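Side-chain contacts in protein STE5 (PDB 3FZE), which scaffolds pheromone signalling in yeast, its minimal scaffold domain cocatalysing phosphorylation of the MAP kinase Fus3 by Ste7: residues A[97-100]-A[106-109]; A[109-114]-A[133-138]; A[26-31]-A[35-40]; A[56-61]-A[73-78]. One frame throughout, in Å; residues are numbered along the deposited sequence.

Contact 1 of 4, residues A[97-100]-A[106-109]; sequences WLKN and NIHE
Lys99 NZ donates to Asn106 OD1 over 3.1 Å, the single hydrogen bond between segments 97-100 and 106-109, which lie on helix 95-102 and in the loop before strand 111-117. The ammonium meets the amide oxygen at a C=O...N angle of 145° and is tilted 17° from the carbonyl plane, a workable but not exact aim at the oxygen. Lys99 was modelled in two conformers, and the bond belongs to the one described, so it is best read as one populated state and not a fixed tie. How the lysine gets there follows from its torsions: CG stands opposite the backbone N, and the chain then bends at chi2 (-94°), a value away from the usual staggered positions, before running on extended toward the asparagine. CE follows the amine across, lying 3.9 Å from Asn106 OD1 and 4.1 Å from Asn106 CA.

Closer to the helix the same side chain is used as a hydrocarbon. Lys99 CG lies 3.9 Å from Ile107 CD1, the two side chains meeting at a slant. This methyl also reaches Phe135, which places the aliphatic part of the lysine beside a small apolar patch. In the alpha/beta/alpha layering of this vWA-like fold, the contact lies between a helix and the connection that carries the chain back into the sheet. No touching residue is buried, so solvent can probably compete for the amine and the amide; the methylene packing is less sensitive to water, and the polar bond is likely to add only modestly to the hold.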
loop_
_atom_site.group_PDB
_atom_site.type_symbol
_atom_site.label_atom_id
_atom_site.label_comp_id
_atom_site.label_asym_id
_atom_site.label_seq_id
_atom_site.Cartn_x
_atom_site.Cartn_y
_atom_site.Cartn_z
ATOM N N TRP A 97 -11.813 -3.579 -9.340
ATOM C CA TRP A 97 -12.292 -2.203 -9.353
ATOM C C TRP A 97 -11.107 -1.258 -9.555
ATOM O O TRP A 97 -11.165 -0.337 -10.368
ATOM C CB TRP A 97 -13.031 -1.826 -8.062
ATOM C CG TRP A 97 -13.342 -0.362 -8.035
ATOM C CD1 TRP A 97 -14.438 0.255 -8.568
ATOM C CD2 TRP A 97 -12.519 0.679 -7.490
ATOM N NE1 TRP A 97 -14.353 1.615 -8.379
ATOM C CE2 TRP A 97 -13.189 1.901 -7.721
ATOM C CE3 TRP A 97 -11.288 0.698 -6.829
ATOM C CZ2 TRP A 97 -12.667 3.128 -7.308
ATOM C CZ3 TRP A 97 -10.768 1.921 -6.418
ATOM C CH2 TRP A 97 -11.457 3.118 -6.669
ATOM N N LEU A 98 -10.036 -1.490 -8.805
ATOM C CA LEU A 98 -8.860 -0.632 -8.893
ATOM C C LEU A 98 -8.228 -0.680 -10.287
ATOM O O LEU A 98 -7.887 0.362 -10.848
ATOM C CB LEU A 98 -7.835 -0.988 -7.813
ATOM C CG LEU A 98 -6.635 -0.042 -7.690
ATOM C CD1 LEU A 98 -7.064 1.356 -7.205
ATOM C CD2 LEU A 98 -5.570 -0.647 -6.768
ATOM N N LYS A 99 -8.071 -1.878 -10.845
ATOM C CA LYS A 99 -7.490 -1.993 -12.180
ATOM C C LYS A 99 -8.340 -1.267 -13.216
ATOM O O LYS A 99 -7.817 -0.525 -14.046
ATOM C CB LYS A 99 -7.284 -3.458 -12.578
ATOM C CG LYS A 99 -6.690 -3.646 -13.968
ATOM C CD LYS A 99 -7.767 -3.848 -15.030
ATOM C CE LYS A 99 -7.156 -4.005 -16.418
ATOM N NZ LYS A 99 -8.090 -4.699 -17.363
ATOM N N ASN A 100 -9.651 -1.478 -13.166
ATOM C CA ASN A 100 -10.561 -0.810 -14.101
ATOM C C ASN A 100 -10.540 0.717 -13.972
ATOM O O ASN A 100 -10.681 1.444 -14.965
ATOM C CB ASN A 100 -11.987 -1.344 -13.938
ATOM C CG ASN A 100 -12.155 -2.738 -14.526
ATOM O OD1 ASN A 100 -11.410 -3.138 -15.423
ATOM N ND2 ASN A 100 -13.126 -3.485 -14.016
ATOM N N ASN A 106 -6.244 -0.979 -19.900
ATOM C CA ASN A 106 -5.325 -2.087 -19.570
ATOM C C ASN A 106 -3.907 -1.652 -19.195
ATOM O O ASN A 106 -3.496 -0.526 -19.470
ATOM C CB ASN A 106 -5.292 -3.157 -20.677
ATOM C CG ASN A 106 -6.683 -3.594 -21.097
ATOM O OD1 ASN A 106 -7.558 -3.796 -20.255
ATOM N ND2 ASN A 106 -6.900 -3.713 -22.398
ATOM N N ILE A 107 -3.174 -2.560 -18.559
ATOM C CA ILE A 107 -1.836 -2.284 -18.037
ATOM C C ILE A 107 -0.754 -2.601 -19.067
ATOM O O ILE A 107 -0.801 -3.641 -19.718
ATOM C CB ILE A 107 -1.580 -3.113 -16.755
ATOM C CG1 ILE A 107 -2.594 -2.732 -15.675
ATOM C CG2 ILE A 107 -0.130 -2.963 -16.287
ATOM C CD1 ILE A 107 -2.814 -3.809 -14.628
ATOM N N HIS A 108 0.223 -1.708 -19.208
ATOM C CA HIS A 108 1.257 -1.855 -20.228
ATOM C C HIS A 108 2.684 -1.743 -19.698
ATOM O O HIS A 108 3.602 -1.376 -20.431
ATOM C CB HIS A 108 1.041 -0.845 -21.353
ATOM C CG HIS A 108 -0.292 -0.970 -22.020
ATOM N ND1 HIS A 108 -0.646 -2.073 -22.765
ATOM C CD2 HIS A 108 -1.348 -0.128 -22.065
ATOM C CE1 HIS A 108 -1.870 -1.911 -23.232
ATOM N NE2 HIS A 108 -2.320 -0.738 -22.824
ATOM N N GLU A 109 2.874 -2.067 -18.425
ATOM C CA GLU A 109 4.202 -2.026 -17.826
ATOM C C GLU A 109 4.259 -3.059 -16.717
ATOM O O GLU A 109 3.241 -3.648 -16.360
ATOM C CB GLU A 109 4.476 -0.636 -17.254
ATOM C CG GLU A 109 3.518 -0.251 -16.156
ATOM C CD GLU A 109 3.739 1.157 -15.650
ATOM O OE1 GLU A 109 4.855 1.688 -15.825
ATOM O OE2 GLU A 109 2.789 1.723 -15.082
#

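Contact 2 of 4, residues A[109-114]-A[133-138]; sequences EHLGIV and RCFTSF
The CH-pi interaction comes first: Ile113 CD1 stands over one face of the Phe135 ring, 4.0 Å from its centroid and 16° off the ring normal. Ile113 turns its CG1 branch beside the backbone N (chi1 -57°), and this brings CG1 itself to 4.0 Å from Phe135 CG, so that two successive carbons lean on the aromatic side chain.

Plain apolar contact adds a second strand residue. Leu111, two positions before Ile113 and pointing to the same side of strand 111-117, brings CD2 obliquely to 4.0 Å from Phe135 CD2. Beyond the two segments, Ile107 and Lys99, the latter on helix 95-102, also pack on the phenylalanine, so the ring sits between that helix and the strand.

Polar linkage is left to one water, which donates to Phe135 O at 2.7 Å and, weakly, to Leu111 O at 3.5 Å. An alanine in place of Phe135 is likely to leave the Ile113 and Leu111 methyls without their aromatic cover and open a gap beside the sheet. With no direct hydrogen bond between these two segments, the hold on this central strand of the vWA-like sheet rests mainly on hydrocarbon packing, with one water bridge whose strand-side leg is weak.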
loop_
_atom_site.group_PDB
_atom_site.type_symbol
_atom_site.label_atom_id
_atom_site.label_comp_id
_atom_site.label_asym_id
_atom_site.label_seq_id
_atom_site.Cartn_x
_atom_site.Cartn_y
_atom_site.Cartn_z
ATOM N N GLU A 109 2.874 -2.067 -18.425
ATOM C CA GLU A 109 4.202 -2.026 -17.826
ATOM C C GLU A 109 4.259 -3.059 -16.717
ATOM O O GLU A 109 3.241 -3.648 -16.360
ATOM C CB GLU A 109 4.476 -0.636 -17.254
ATOM C CG GLU A 109 3.518 -0.251 -16.156
ATOM C CD GLU A 109 3.739 1.157 -15.650
ATOM O OE1 GLU A 109 4.855 1.688 -15.825
ATOM O OE2 GLU A 109 2.789 1.723 -15.082
ATOM N N HIS A 110 5.448 -3.287 -16.174
ATOM C CA HIS A 110 5.584 -4.186 -15.039
ATOM C C HIS A 110 5.229 -3.420 -13.775
ATOM O O HIS A 110 6.014 -2.615 -13.278
ATOM C CB HIS A 110 7.003 -4.751 -14.956
ATOM C CG HIS A 110 7.415 -5.515 -16.173
ATOM N ND1 HIS A 110 6.978 -6.798 -16.430
ATOM C CD2 HIS A 110 8.217 -5.177 -17.210
ATOM C CE1 HIS A 110 7.495 -7.216 -17.570
ATOM N NE2 HIS A 110 8.251 -6.252 -18.064
ATOM N N LEU A 111 4.028 -3.674 -13.276
ATOM C CA LEU A 111 3.492 -2.957 -12.135
ATOM C C LEU A 111 3.634 -3.773 -10.859
ATOM O O LEU A 111 3.127 -4.890 -10.767
ATOM C CB LEU A 111 2.021 -2.634 -12.402
ATOM C CG LEU A 111 1.230 -1.824 -11.381
ATOM C CD1 LEU A 111 1.905 -0.490 -11.126
ATOM C CD2 LEU A 111 -0.198 -1.636 -11.903
ATOM N N GLY A 112 4.343 -3.216 -9.881
ATOM C CA GLY A 112 4.437 -3.827 -8.567
ATOM C C GLY A 112 3.266 -3.390 -7.705
ATOM O O GLY A 112 2.947 -2.208 -7.640
ATOM N N ILE A 113 2.620 -4.353 -7.057
ATOM C CA ILE A 113 1.474 -4.074 -6.207
ATOM C C ILE A 113 1.842 -4.287 -4.754
ATOM O O ILE A 113 2.330 -5.351 -4.378
ATOM C CB ILE A 113 0.273 -4.975 -6.556
ATOM C CG1 ILE A 113 -0.096 -4.817 -8.025
ATOM C CG2 ILE A 113 -0.914 -4.657 -5.649
ATOM C CD1 ILE A 113 -0.522 -3.437 -8.381
ATOM N N VAL A 114 1.600 -3.266 -3.935
ATOM C CA VAL A 114 1.945 -3.344 -2.527
ATOM C C VAL A 114 0.678 -3.072 -1.729
ATOM O O VAL A 114 0.165 -1.958 -1.733
ATOM C CB VAL A 114 3.036 -2.323 -2.154
ATOM C CG1 VAL A 114 3.392 -2.434 -0.678
ATOM C CG2 VAL A 114 4.280 -2.536 -3.022
ATOM N N ARG A 133 -5.530 -11.130 -8.750
ATOM C CA ARG A 133 -5.857 -11.687 -10.058
ATOM C C ARG A 133 -5.537 -10.819 -11.271
ATOM O O ARG A 133 -4.673 -11.150 -12.079
ATOM C CB ARG A 133 -7.345 -12.043 -10.091
ATOM N N CYS A 134 -6.263 -9.718 -11.393
ATOM C CA CYS A 134 -6.314 -8.915 -12.608
ATOM C C CYS A 134 -5.025 -8.172 -12.931
ATOM O O CYS A 134 -4.865 -7.651 -14.032
ATOM C CB CYS A 134 -7.420 -7.886 -12.442
ATOM S SG CYS A 134 -7.270 -7.054 -10.843
ATOM N N PHE A 135 -4.119 -8.090 -11.968
ATOM C CA PHE A 135 -2.853 -7.427 -12.217
ATOM C C PHE A 135 -1.866 -8.400 -12.872
ATOM O O PHE A 135 -0.654 -8.278 -12.717
ATOM C CB PHE A 135 -2.309 -6.763 -10.948
ATOM C CG PHE A 135 -3.147 -5.604 -10.477
ATOM C CD1 PHE A 135 -4.060 -5.764 -9.449
ATOM C CD2 PHE A 135 -3.052 -4.367 -11.095
ATOM C CE1 PHE A 135 -4.846 -4.709 -9.036
ATOM C CE2 PHE A 135 -3.831 -3.312 -10.686
ATOM C CZ PHE A 135 -4.735 -3.477 -9.654
ATOM N N THR A 136 -2.421 -9.371 -13.597
ATOM C CA THR A 136 -1.654 -10.203 -14.523
ATOM C C THR A 136 -1.638 -9.485 -15.868
ATOM O O THR A 136 -2.662 -8.958 -16.304
ATOM C CB THR A 136 -2.280 -11.602 -14.707
ATOM O OG1 THR A 136 -3.586 -11.483 -15.290
ATOM C CG2 THR A 136 -2.386 -12.325 -13.374
ATOM N N SER A 137 -0.486 -9.459 -16.527
ATOM C CA SER A 137 -0.332 -8.644 -17.726
ATOM C C SER A 137 0.818 -9.124 -18.594
ATOM O O SER A 137 1.872 -8.492 -18.632
ATOM C CB SER A 137 -0.089 -7.187 -17.334
ATOM N N PHE A 138 0.609 -10.234 -19.298
ATOM C CA PHE A 138 1.663 -10.830 -20.115
ATOM C C PHE A 138 1.636 -10.374 -21.576
ATOM O O PHE A 138 0.786 -10.815 -22.352
ATOM C CB PHE A 138 1.602 -12.359 -20.038
ATOM C CG PHE A 138 2.760 -13.049 -20.707
ATOM C CD1 PHE A 138 4.043 -12.930 -20.197
ATOM C CD2 PHE A 138 2.564 -13.827 -21.839
ATOM C CE1 PHE A 138 5.112 -13.564 -20.808
ATOM C CE2 PHE A 138 3.630 -14.465 -22.455
ATOM C CZ PHE A 138 4.905 -14.333 -21.938
HETATM O O HOH W 1 1.124 -7.726 -10.815
#

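Contact 3 of 4, residues A[26-31]-A[35-40]; sequences IDFTKL and DSLIVV
The Phe28 ring has Ile26 CG2 over one face, 3.9 Å above the plane and displaced toward the rim, while from helix 35-50 Leu37 CD1 approaches obliquely, 4.2 Å from Phe28 CE1. The setting is the turn that follows strand 19-26 in the vWA-like fold, the place where classical vWA domains carry the aspartate-led loop of their metal site.

A second flat group, the Asp27 carboxylate, shapes the turn. Its OD1 accepts from Thr29 N at 2.9 Å, nearly in line with the C-O bond although the N-H...O angle is only 136°, and this makes an Asx turn. Thr29 OG1 donates to the same Asp27 OD1 at 2.6 Å, on the syn side and 22° out of the carboxylate plane. Two donors from one residue hold this oxygen, which probably limits rotation of the carboxylate. Asn118 adds an anchor by accepting from Asp27 N through OD1.

Between loop and helix the contact is wholly apolar. Leu37 CD1 serves as the common meeting point, lying 4.3 Å from Ile26 CD1 and 3.7 Å from Leu31 CD1; the two leucine side chains cross at about a right angle. Leu37 pays for this with a chi1 of -104°, outside the staggered positions, which suggests that its place among the three partners is dictated by packing. Trp170 of helix 170-180 packs on both Leu31 and Ser36. Leu31 sends its other branch to the helix start, where CD2 rests 3.8 Å from Ser36 CB.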
loop_
_atom_site.group_PDB
_atom_site.type_symbol
_atom_site.label_atom_id
_atom_site.label_comp_id
_atom_site.label_asym_id
_atom_site.label_seq_id
_atom_site.Cartn_x
_atom_site.Cartn_y
_atom_site.Cartn_z
ATOM N N ILE A 26 -6.333 1.587 6.235
ATOM C CA ILE A 26 -6.043 2.090 7.572
ATOM C C ILE A 26 -7.255 2.125 8.504
ATOM O O ILE A 26 -8.276 2.759 8.208
ATOM C CB ILE A 26 -5.401 3.497 7.529
ATOM C CG1 ILE A 26 -4.231 3.518 6.540
ATOM C CG2 ILE A 26 -4.945 3.897 8.925
ATOM C CD1 ILE A 26 -3.607 4.897 6.323
ATOM N N ASP A 27 -7.129 1.411 9.616
ATOM C CA ASP A 27 -8.027 1.554 10.763
ATOM C C ASP A 27 -7.378 2.601 11.658
ATOM O O ASP A 27 -6.347 2.349 12.285
ATOM C CB ASP A 27 -8.164 0.215 11.497
ATOM C CG ASP A 27 -9.037 0.306 12.734
ATOM O OD1 ASP A 27 -9.245 1.429 13.236
ATOM O OD2 ASP A 27 -9.513 -0.751 13.218
ATOM N N PHE A 28 -7.960 3.790 11.680
ATOM C CA PHE A 28 -7.355 4.921 12.370
ATOM C C PHE A 28 -7.393 4.785 13.887
ATOM O O PHE A 28 -6.585 5.395 14.590
ATOM C CB PHE A 28 -8.028 6.222 11.938
ATOM C CG PHE A 28 -7.836 6.545 10.494
ATOM C CD1 PHE A 28 -6.700 7.222 10.070
ATOM C CD2 PHE A 28 -8.780 6.167 9.554
ATOM C CE1 PHE A 28 -6.520 7.525 8.742
ATOM C CE2 PHE A 28 -8.598 6.461 8.222
ATOM C CZ PHE A 28 -7.468 7.142 7.818
ATOM N N THR A 29 -8.322 3.979 14.384
ATOM C CA THR A 29 -8.484 3.801 15.826
ATOM C C THR A 29 -7.341 2.988 16.435
ATOM O O THR A 29 -7.100 3.050 17.641
ATOM C CB THR A 29 -9.834 3.135 16.174
ATOM O OG1 THR A 29 -9.809 1.754 15.792
ATOM C CG2 THR A 29 -10.989 3.841 15.467
ATOM N N LYS A 30 -6.634 2.232 15.599
ATOM C CA LYS A 30 -5.527 1.415 16.082
ATOM C C LYS A 30 -4.236 2.220 16.205
ATOM O O LYS A 30 -3.266 1.758 16.807
ATOM C CB LYS A 30 -5.307 0.202 15.179
ATOM C CG LYS A 30 -6.469 -0.769 15.160
ATOM C CD LYS A 30 -6.134 -2.025 14.376
ATOM C CE LYS A 30 -7.223 -3.075 14.534
ATOM N NZ LYS A 30 -6.725 -4.431 14.163
ATOM N N LEU A 31 -4.227 3.420 15.631
ATOM C CA LEU A 31 -3.043 4.275 15.665
ATOM C C LEU A 31 -2.878 4.947 17.030
ATOM O O LEU A 31 -3.686 5.789 17.423
ATOM C CB LEU A 31 -3.103 5.317 14.546
ATOM C CG LEU A 31 -3.291 4.703 13.155
ATOM C CD1 LEU A 31 -3.369 5.776 12.075
ATOM C CD2 LEU A 31 -2.186 3.694 12.860
ATOM N N ASP A 35 2.956 9.160 14.441
ATOM C CA ASP A 35 4.060 8.778 13.569
ATOM C C ASP A 35 3.647 7.948 12.356
ATOM O O ASP A 35 4.276 8.053 11.308
ATOM C CB ASP A 35 5.153 8.064 14.368
ATOM C CG ASP A 35 5.788 8.966 15.409
ATOM O OD1 ASP A 35 6.339 10.021 15.028
ATOM O OD2 ASP A 35 5.730 8.618 16.608
ATOM N N SER A 36 2.602 7.131 12.486
ATOM C CA SER A 36 2.187 6.272 11.372
ATOM C C SER A 36 1.669 7.070 10.166
ATOM O O SER A 36 2.066 6.808 9.033
ATOM C CB SER A 36 1.149 5.239 11.833
ATOM O OG SER A 36 1.704 4.383 12.827
ATOM N N LEU A 37 0.781 8.035 10.396
ATOM C CA LEU A 37 0.305 8.871 9.293
ATOM C C LEU A 37 1.433 9.706 8.672
ATOM O O LEU A 37 1.486 9.898 7.457
ATOM C CB LEU A 37 -0.847 9.770 9.730
ATOM C CG LEU A 37 -2.240 9.327 9.271
ATOM C CD1 LEU A 37 -2.344 7.804 9.158
ATOM C CD2 LEU A 37 -3.331 9.905 10.162
ATOM N N ILE A 38 2.331 10.211 9.505
ATOM C CA ILE A 38 3.451 10.985 9.000
ATOM C C ILE A 38 4.373 10.133 8.131
ATOM O O ILE A 38 4.862 10.591 7.088
ATOM C CB ILE A 38 4.251 11.616 10.156
ATOM C CG1 ILE A 38 3.372 12.620 10.897
ATOM C CG2 ILE A 38 5.512 12.269 9.622
ATOM C CD1 ILE A 38 4.008 13.176 12.167
ATOM N N VAL A 39 4.580 8.883 8.529
ATOM C CA VAL A 39 5.431 8.001 7.738
ATOM C C VAL A 39 4.749 7.575 6.439
ATOM O O VAL A 39 5.400 7.379 5.421
ATOM C CB VAL A 39 5.954 6.783 8.558
ATOM C CG1 VAL A 39 4.843 5.804 8.860
ATOM C CG2 VAL A 39 7.107 6.105 7.811
ATOM N N VAL A 40 3.428 7.465 6.463
ATOM C CA VAL A 40 2.691 7.220 5.228
ATOM C C VAL A 40 2.905 8.367 4.233
ATOM O O VAL A 40 3.242 8.151 3.058
ATOM C CB VAL A 40 1.184 7.031 5.508
ATOM C CG1 VAL A 40 0.394 7.032 4.196
ATOM C CG2 VAL A 40 0.962 5.733 6.267
#

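Contact 4 of 4, residues A[56-61]-A[73-78]; sequences FCFVDR and HKIDSL
Lys74 sets its CB at the rim of the Phe56 ring, near the ring plane and 3.8 Å from Phe56 CZ. Its CG stands opposite the carbonyl carbon, and the chain beyond is extended; CD still lies 4.0 Å from Phe56 CZ, after which CE carries the amine away from the ring. NZ finds its partners on the edge strand: a salt bridge to Asp67, a hydrogen bond to Tyr68 O and a cation-pi contact with the Tyr68 ring. Two conformers were modelled for this lysine, so the path described is one of them.

The next residue takes the face. Ile75 is the centre of an inverse gamma turn that closes helix 71-74, and in this alpha/beta/alpha fold it drops its side chain onto strand 55-60 of the sheet. Its CD1 makes a CH-pi contact with Phe56, 4.1 Å from the ring centroid and 20° off the normal. A serine in place of Phe56 would probably leave that methyl and Lys74 CB facing a gap in a buried layer. The same Ile75 CD1 also meets Phe58, this time at the ring edge, 4.1 Å from Phe58 CE2.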
loop_
_atom_site.group_PDB
_atom_site.type_symbol
_atom_site.label_atom_id
_atom_site.label_comp_id
_atom_site.label_asym_id
_atom_site.label_seq_id
_atom_site.Cartn_x
_atom_site.Cartn_y
_atom_site.Cartn_z
ATOM N N PHE A 56 -1.728 5.162 -5.946
ATOM C CA PHE A 56 -2.092 4.782 -4.594
ATOM C C PHE A 56 -3.593 4.567 -4.504
ATOM O O PHE A 56 -4.356 5.004 -5.365
ATOM C CB PHE A 56 -1.706 5.866 -3.590
ATOM C CG PHE A 56 -2.623 7.060 -3.610
ATOM C CD1 PHE A 56 -3.660 7.167 -2.692
ATOM C CD2 PHE A 56 -2.478 8.046 -4.574
ATOM C CE1 PHE A 56 -4.525 8.258 -2.718
ATOM C CE2 PHE A 56 -3.334 9.140 -4.616
ATOM C CZ PHE A 56 -4.359 9.243 -3.688
ATOM N N CYS A 57 -3.995 3.890 -3.443
ATOM C CA CYS A 57 -5.393 3.792 -3.079
ATOM C C CYS A 57 -5.467 3.640 -1.568
ATOM O O CYS A 57 -4.780 2.805 -1.001
ATOM C CB CYS A 57 -6.025 2.586 -3.764
ATOM S SG CYS A 57 -7.799 2.429 -3.451
ATOM N N PHE A 58 -6.278 4.480 -0.930
ATOM C CA PHE A 58 -6.545 4.385 0.500
ATOM C C PHE A 58 -7.909 3.749 0.721
ATOM O O PHE A 58 -8.880 4.122 0.065
ATOM C CB PHE A 58 -6.535 5.773 1.141
ATOM C CG PHE A 58 -5.163 6.324 1.384
ATOM C CD1 PHE A 58 -4.377 5.835 2.418
ATOM C CD2 PHE A 58 -4.673 7.353 0.603
ATOM C CE1 PHE A 58 -3.103 6.353 2.650
ATOM C CE2 PHE A 58 -3.405 7.883 0.831
ATOM C CZ PHE A 58 -2.623 7.370 1.846
ATOM N N VAL A 59 -7.970 2.797 1.649
ATOM C CA VAL A 59 -9.196 2.053 1.942
ATOM C C VAL A 59 -9.441 2.069 3.442
ATOM O O VAL A 59 -8.505 1.907 4.228
ATOM C CB VAL A 59 -9.076 0.597 1.461
ATOM C CG1 VAL A 59 -10.370 -0.186 1.736
ATOM C CG2 VAL A 59 -8.725 0.570 -0.020
ATOM N N ASP A 60 -10.689 2.270 3.854
ATOM C CA ASP A 60 -10.994 2.253 5.285
ATOM C C ASP A 60 -11.175 0.833 5.834
ATOM O O ASP A 60 -11.109 -0.148 5.093
ATOM C CB ASP A 60 -12.139 3.219 5.670
ATOM C CG ASP A 60 -13.540 2.709 5.303
ATOM O OD1 ASP A 60 -13.720 1.514 5.006
ATOM O OD2 ASP A 60 -14.477 3.538 5.339
ATOM N N ARG A 61 -11.388 0.728 7.140
ATOM C CA ARG A 61 -11.431 -0.580 7.779
ATOM C C ARG A 61 -12.635 -1.425 7.367
ATOM O O ARG A 61 -12.648 -2.633 7.596
ATOM C CB ARG A 61 -11.358 -0.451 9.297
ATOM C CG ARG A 61 -12.525 0.256 9.932
ATOM C CD ARG A 61 -12.257 0.436 11.416
ATOM N NE ARG A 61 -13.399 1.010 12.117
ATOM C CZ ARG A 61 -13.439 1.223 13.429
ATOM N NH1 ARG A 61 -12.398 0.905 14.191
ATOM N NH2 ARG A 61 -14.524 1.748 13.982
ATOM N N HIS A 73 -0.404 13.814 -7.979
ATOM C CA HIS A 73 -1.627 14.588 -8.167
ATOM C C HIS A 73 -2.374 14.883 -6.861
ATOM O O HIS A 73 -2.819 16.013 -6.633
ATOM C CB HIS A 73 -2.548 13.868 -9.152
ATOM C CG HIS A 73 -3.854 14.567 -9.381
ATOM N ND1 HIS A 73 -5.039 13.887 -9.545
ATOM C CD2 HIS A 73 -4.156 15.883 -9.469
ATOM C CE1 HIS A 73 -6.018 14.756 -9.736
ATOM N NE2 HIS A 73 -5.510 15.972 -9.694
ATOM N N LYS A 74 -2.487 13.884 -5.996
ATOM C CA LYS A 74 -3.381 14.008 -4.850
ATOM C C LYS A 74 -2.705 14.182 -3.491
ATOM O O LYS A 74 -3.290 14.767 -2.582
ATOM C CB LYS A 74 -4.364 12.838 -4.830
ATOM C CG LYS A 74 -5.346 12.892 -5.996
ATOM C CD LYS A 74 -6.422 11.840 -5.903
ATOM C CE LYS A 74 -7.514 12.097 -6.929
ATOM N NZ LYS A 74 -8.588 11.058 -6.881
ATOM N N ILE A 75 -1.484 13.681 -3.346
ATOM C CA ILE A 75 -0.802 13.759 -2.054
ATOM C C ILE A 75 -0.022 15.059 -1.937
ATOM O O ILE A 75 1.192 15.118 -2.173
ATOM C CB ILE A 75 0.064 12.513 -1.742
ATOM C CG1 ILE A 75 -0.719 11.228 -2.011
ATOM C CG2 ILE A 75 0.579 12.558 -0.305
ATOM C CD1 ILE A 75 -2.047 11.118 -1.275
ATOM N N ASP A 76 -0.764 16.103 -1.577
ATOM C CA ASP A 76 -0.282 17.476 -1.553
ATOM C C ASP A 76 0.477 17.796 -0.272
ATOM O O ASP A 76 1.524 18.443 -0.300
ATOM C CB ASP A 76 -1.477 18.425 -1.694
ATOM C CG ASP A 76 -1.062 19.873 -1.798
ATOM O OD1 ASP A 76 -0.207 20.187 -2.656
ATOM O OD2 ASP A 76 -1.595 20.701 -1.025
ATOM N N SER A 77 -0.062 17.347 0.853
ATOM C CA SER A 77 0.515 17.646 2.152
ATOM C C SER A 77 0.089 16.557 3.111
ATOM O O SER A 77 -0.650 15.655 2.732
ATOM C CB SER A 77 -0.002 18.992 2.660
ATOM O OG SER A 77 -1.343 18.873 3.114
ATOM N N LEU A 78 0.555 16.646 4.353
ATOM C CA LEU A 78 0.157 15.698 5.380
ATOM C C LEU A 78 -1.359 15.668 5.549
ATOM O O LEU A 78 -1.932 14.605 5.761
ATOM C CB LEU A 78 0.835 16.023 6.712
ATOM C CG LEU A 78 0.510 15.085 7.880
ATOM C CD1 LEU A 78 0.906 13.641 7.554
ATOM C CD2 LEU A 78 1.200 15.568 9.145
#

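Along the chain contact 3 comes first, then contact 4, contact 1 and contact 2. Contacts 1 and 2 share Glu109 and join helix 95-102, strand 111-117 and the loop at 133-138; their centres are about 8 Å apart, and Ile107 touches Phe135 between them. Contact 3 lies on the opposite side of the chain's centre, its centre about 27 Å from each of theirs. Contact 4 is nearer to it, about 12 Å between centres, with a backbone hydrogen bond between Ile26 and Val59 on adjacent strands 19-26 and 55-60. Leu98 on Cys57 connects contacts 1 and 4. Contacts 2 and 4 pack a loop and a helix end onto one mixed sheet, while contacts 1 and 3 join helices to loops at its strand ends, in the Fus3-directed scaffold domain.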